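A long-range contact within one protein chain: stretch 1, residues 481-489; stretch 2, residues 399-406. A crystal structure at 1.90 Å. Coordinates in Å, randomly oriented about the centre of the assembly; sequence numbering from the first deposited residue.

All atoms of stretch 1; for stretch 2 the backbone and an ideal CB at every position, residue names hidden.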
# COMPACT_ATOMS: atom_id res chain seq x y z
N LEU A 481 27.01 -3.40 7.95
CA LEU A 481 27.45 -2.01 8.06
C LEU A 481 26.33 -1.05 7.71
O LEU A 481 26.03 -0.83 6.54
CB LEU A 481 28.64 -1.77 7.12
CG LEU A 481 29.29 -0.39 7.17
CD1 LEU A 481 29.70 -0.05 8.60
CD2 LEU A 481 30.50 -0.36 6.24
N LEU A 482 25.70 -0.47 8.73
CA LEU A 482 24.60 0.47 8.52
C LEU A 482 25.13 1.89 8.66
O LEU A 482 25.53 2.31 9.75
CB LEU A 482 23.49 0.23 9.55
CG LEU A 482 22.97 -1.21 9.63
CD1 LEU A 482 21.94 -1.32 10.75
CD2 LEU A 482 22.35 -1.61 8.29
N ALA A 483 25.14 2.63 7.56
CA ALA A 483 25.64 4.00 7.56
C ALA A 483 24.50 5.00 7.78
O ALA A 483 24.73 6.21 7.83
CB ALA A 483 26.34 4.29 6.24
N SER A 484 23.29 4.48 7.91
CA SER A 484 22.09 5.29 8.14
C SER A 484 21.21 4.55 9.14
O SER A 484 21.34 3.34 9.31
CB SER A 484 21.30 5.48 6.84
OG SER A 484 22.03 6.21 5.87
N PRO A 485 20.29 5.26 9.81
CA PRO A 485 19.40 4.61 10.78
C PRO A 485 18.30 3.84 10.04
O PRO A 485 17.81 4.30 9.01
CB PRO A 485 18.85 5.78 11.58
CG PRO A 485 18.76 6.86 10.53
CD PRO A 485 20.08 6.72 9.80
N ARG A 486 17.92 2.67 10.55
CA ARG A 486 16.87 1.88 9.90
C ARG A 486 15.48 2.42 10.21
O ARG A 486 14.77 1.90 11.07
CB ARG A 486 16.93 0.40 10.33
CG ARG A 486 18.10 -0.37 9.75
CD ARG A 486 18.00 -1.86 10.07
NE ARG A 486 16.89 -2.51 9.37
CZ ARG A 486 16.64 -3.82 9.43
NH1 ARG A 486 17.41 -4.61 10.17
NH2 ARG A 486 15.63 -4.34 8.75
N ILE A 487 15.09 3.47 9.49
CA ILE A 487 13.78 4.08 9.68
C ILE A 487 12.98 4.03 8.38
O ILE A 487 11.94 4.68 8.26
CB ILE A 487 13.92 5.56 10.09
CG1 ILE A 487 14.73 6.33 9.04
CG2 ILE A 487 14.56 5.66 11.47
CD1 ILE A 487 14.78 7.83 9.26
N ASP A 488 13.45 3.24 7.42
CA ASP A 488 12.77 3.15 6.14
C ASP A 488 11.47 2.35 6.15
O ASP A 488 10.70 2.42 5.20
CB ASP A 488 13.73 2.62 5.05
CG ASP A 488 14.29 1.24 5.34
OD1 ASP A 488 14.49 0.88 6.52
OD2 ASP A 488 14.56 0.50 4.37
N ARG A 489 11.22 1.62 7.23
CA ARG A 489 9.99 0.84 7.34
C ARG A 489 9.35 0.90 8.72
O ARG A 489 10.01 0.71 9.74
CB ARG A 489 10.22 -0.63 6.96
CG ARG A 489 9.00 -1.51 7.26
CD ARG A 489 9.12 -2.91 6.69
NE ARG A 489 7.94 -3.71 7.04
CZ ARG A 489 7.67 -4.14 8.27
NH1 ARG A 489 8.49 -3.86 9.28
NH2 ARG A 489 6.56 -4.83 8.50
N UNK A 399 19.01 -0.63 -1.45
CA UNK A 399 17.82 -1.47 -1.29
C UNK A 399 17.25 -1.27 0.12
O UNK A 399 17.91 -0.70 0.98
CB UNK A 399 18.15 -2.94 -1.54
N UNK A 400 16.03 -1.74 0.35
CA UNK A 400 15.41 -1.60 1.67
C UNK A 400 16.27 -2.28 2.72
O UNK A 400 16.86 -3.34 2.45
CB UNK A 400 14.00 -2.19 1.68
N UNK A 401 16.35 -1.69 3.91
CA UNK A 401 17.17 -2.25 4.98
C UNK A 401 16.83 -3.72 5.25
O UNK A 401 17.72 -4.51 5.57
CB UNK A 401 16.99 -1.43 6.26
N UNK A 402 15.55 -4.08 5.13
CA UNK A 402 15.15 -5.46 5.36
C UNK A 402 15.80 -6.38 4.32
O UNK A 402 16.25 -7.48 4.66
CB UNK A 402 13.63 -5.59 5.32
N UNK A 403 15.86 -5.93 3.07
CA UNK A 403 16.48 -6.72 2.00
C UNK A 403 17.98 -6.83 2.23
O UNK A 403 18.57 -7.88 2.02
CB UNK A 403 16.20 -6.10 0.63
N UNK A 404 18.58 -5.72 2.64
CA UNK A 404 20.02 -5.68 2.91
C UNK A 404 20.40 -6.73 3.96
O UNK A 404 21.34 -7.50 3.76
CB UNK A 404 20.44 -4.29 3.38
N UNK A 405 19.66 -6.75 5.07
CA UNK A 405 19.92 -7.70 6.15
C UNK A 405 19.80 -9.15 5.70
O UNK A 405 20.44 -10.04 6.26
CB UNK A 405 18.96 -7.44 7.31
N UNK A 406 18.99 -9.38 4.68
CA UNK A 406 18.79 -10.73 4.17
C UNK A 406 19.96 -11.18 3.29
O UNK A 406 20.39 -12.34 3.36
CB UNK A 406 17.48 -10.80 3.38

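Position 399 has no atom of stretch 1 within 5.5 Å of its ideal CB, and its CA-to-CB bond points sideways, so stretch 1 does not restrict the choice. The deposited residue is Thr-399, which makes no contact with stretch 1.

Position 400, with phi/psi of -59/143°, immediately precedes the first helical residue. Its CB points sideways and lies 3.8 Å from Asp-488 OD2. A small residue fits, and so would a polar one able to donate to the carboxylate; an acidic one would sit uneasily there. The residue is Ala-400, at the N-cap position. Its methyl offers no capping group, but Ala-400 CA packs 3.5 Å from Asp-488 OD2.

Position 401 is the most constrained. Its CB points toward stretch 1, with Arg-486 NE only 3.3 Å and Asp-488 OD1 3.4 Å from the ideal atom, leaving little room for bulk. Between a donor and an acceptor, a short hydroxyl side chain is the natural candidate, though alanine or glycine would also fit by size. Ser-401, in the p rotamer, gives its OG to both: Ser-401 OG donates to Asp-488 OD1 (2.7 Å) and accepts a weak hydrogen bond from Arg-486 NE (2.9 Å). The backbone completes the arrangement, since Ser-401 N donates to Asp-488 OD2 (2.9 Å) at a nearly straight 168°.

Position 402 turns sideways, its CB 4.2 Å from Arg-486 NH2; small or polar side chains would suit. It is Ala-402, whose amide N donates to water 2 (2.9 Å from N to the water O), which in turn donates to Asp-488 OD2 (3.1 Å from the water O).

Position 403 points sideways into space that stretch 1 leaves empty, so many residues are possible. It is Asn-403, and Asn-403 ND2 donates to Thr-399 OG1 (3.1 Å).

Position 404 points toward stretch 1, yet nothing lies within 5.5 Å of its ideal CB. Leucine or methionine might approach Leu-482 CD2, but answering Leu-481 N as well calls for a long side chain with a polar end, such as an aromatic bearing a hydroxyl or a long polar chain. Tyr-404 (chi1 t) spans the gap: Tyr-404 CE2 meets Leu-482 CD2 at 3.8 Å, and Tyr-404 OH accepts from Leu-481 N (3.1 Å, 148°).

Position 405 faces Arg-486 NH1, 4.3 Å from the ideal CB, favouring a small or acidic residue. Ala-405 supplies only methyl packing.

At position 406 nothing of stretch 1 lies within 5.5 Å of the ideal CB, so stretch 1 sets no preference; Lys-406 makes no contact with it.

Stretch 2 (399-406) TASANYAK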
# COMPACT_ATOMS: atom_id res chain seq x y z
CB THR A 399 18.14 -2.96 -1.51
OG1 THR A 399 16.92 -3.71 -1.64
CG2 THR A 399 18.94 -3.52 -0.34
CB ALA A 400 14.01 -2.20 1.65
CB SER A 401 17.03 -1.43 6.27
OG SER A 401 15.74 -1.53 6.84
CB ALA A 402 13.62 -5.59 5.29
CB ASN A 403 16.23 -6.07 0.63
CG ASN A 403 14.76 -6.03 0.26
OD1 ASN A 403 14.00 -6.95 0.57
ND2 ASN A 403 14.35 -4.96 -0.42
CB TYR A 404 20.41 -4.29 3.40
CG TYR A 404 21.84 -4.18 3.86
CD1 TYR A 404 22.89 -4.01 2.95
CD2 TYR A 404 22.16 -4.25 5.22
CE1 TYR A 404 24.22 -3.92 3.39
CE2 TYR A 404 23.48 -4.17 5.66
CZ TYR A 404 24.50 -4.00 4.75
OH TYR A 404 25.79 -3.91 5.20
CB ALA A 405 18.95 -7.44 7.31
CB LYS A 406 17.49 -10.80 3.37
CG LYS A 406 17.16 -12.18 2.82
CD LYS A 406 15.76 -12.22 2.22
CE LYS A 406 15.44 -13.59 1.62
NZ LYS A 406 15.54 -14.70 2.63
O HOH W 1 13.23 -2.88 7.87
O HOH W 2 13.29 -2.20 5.35
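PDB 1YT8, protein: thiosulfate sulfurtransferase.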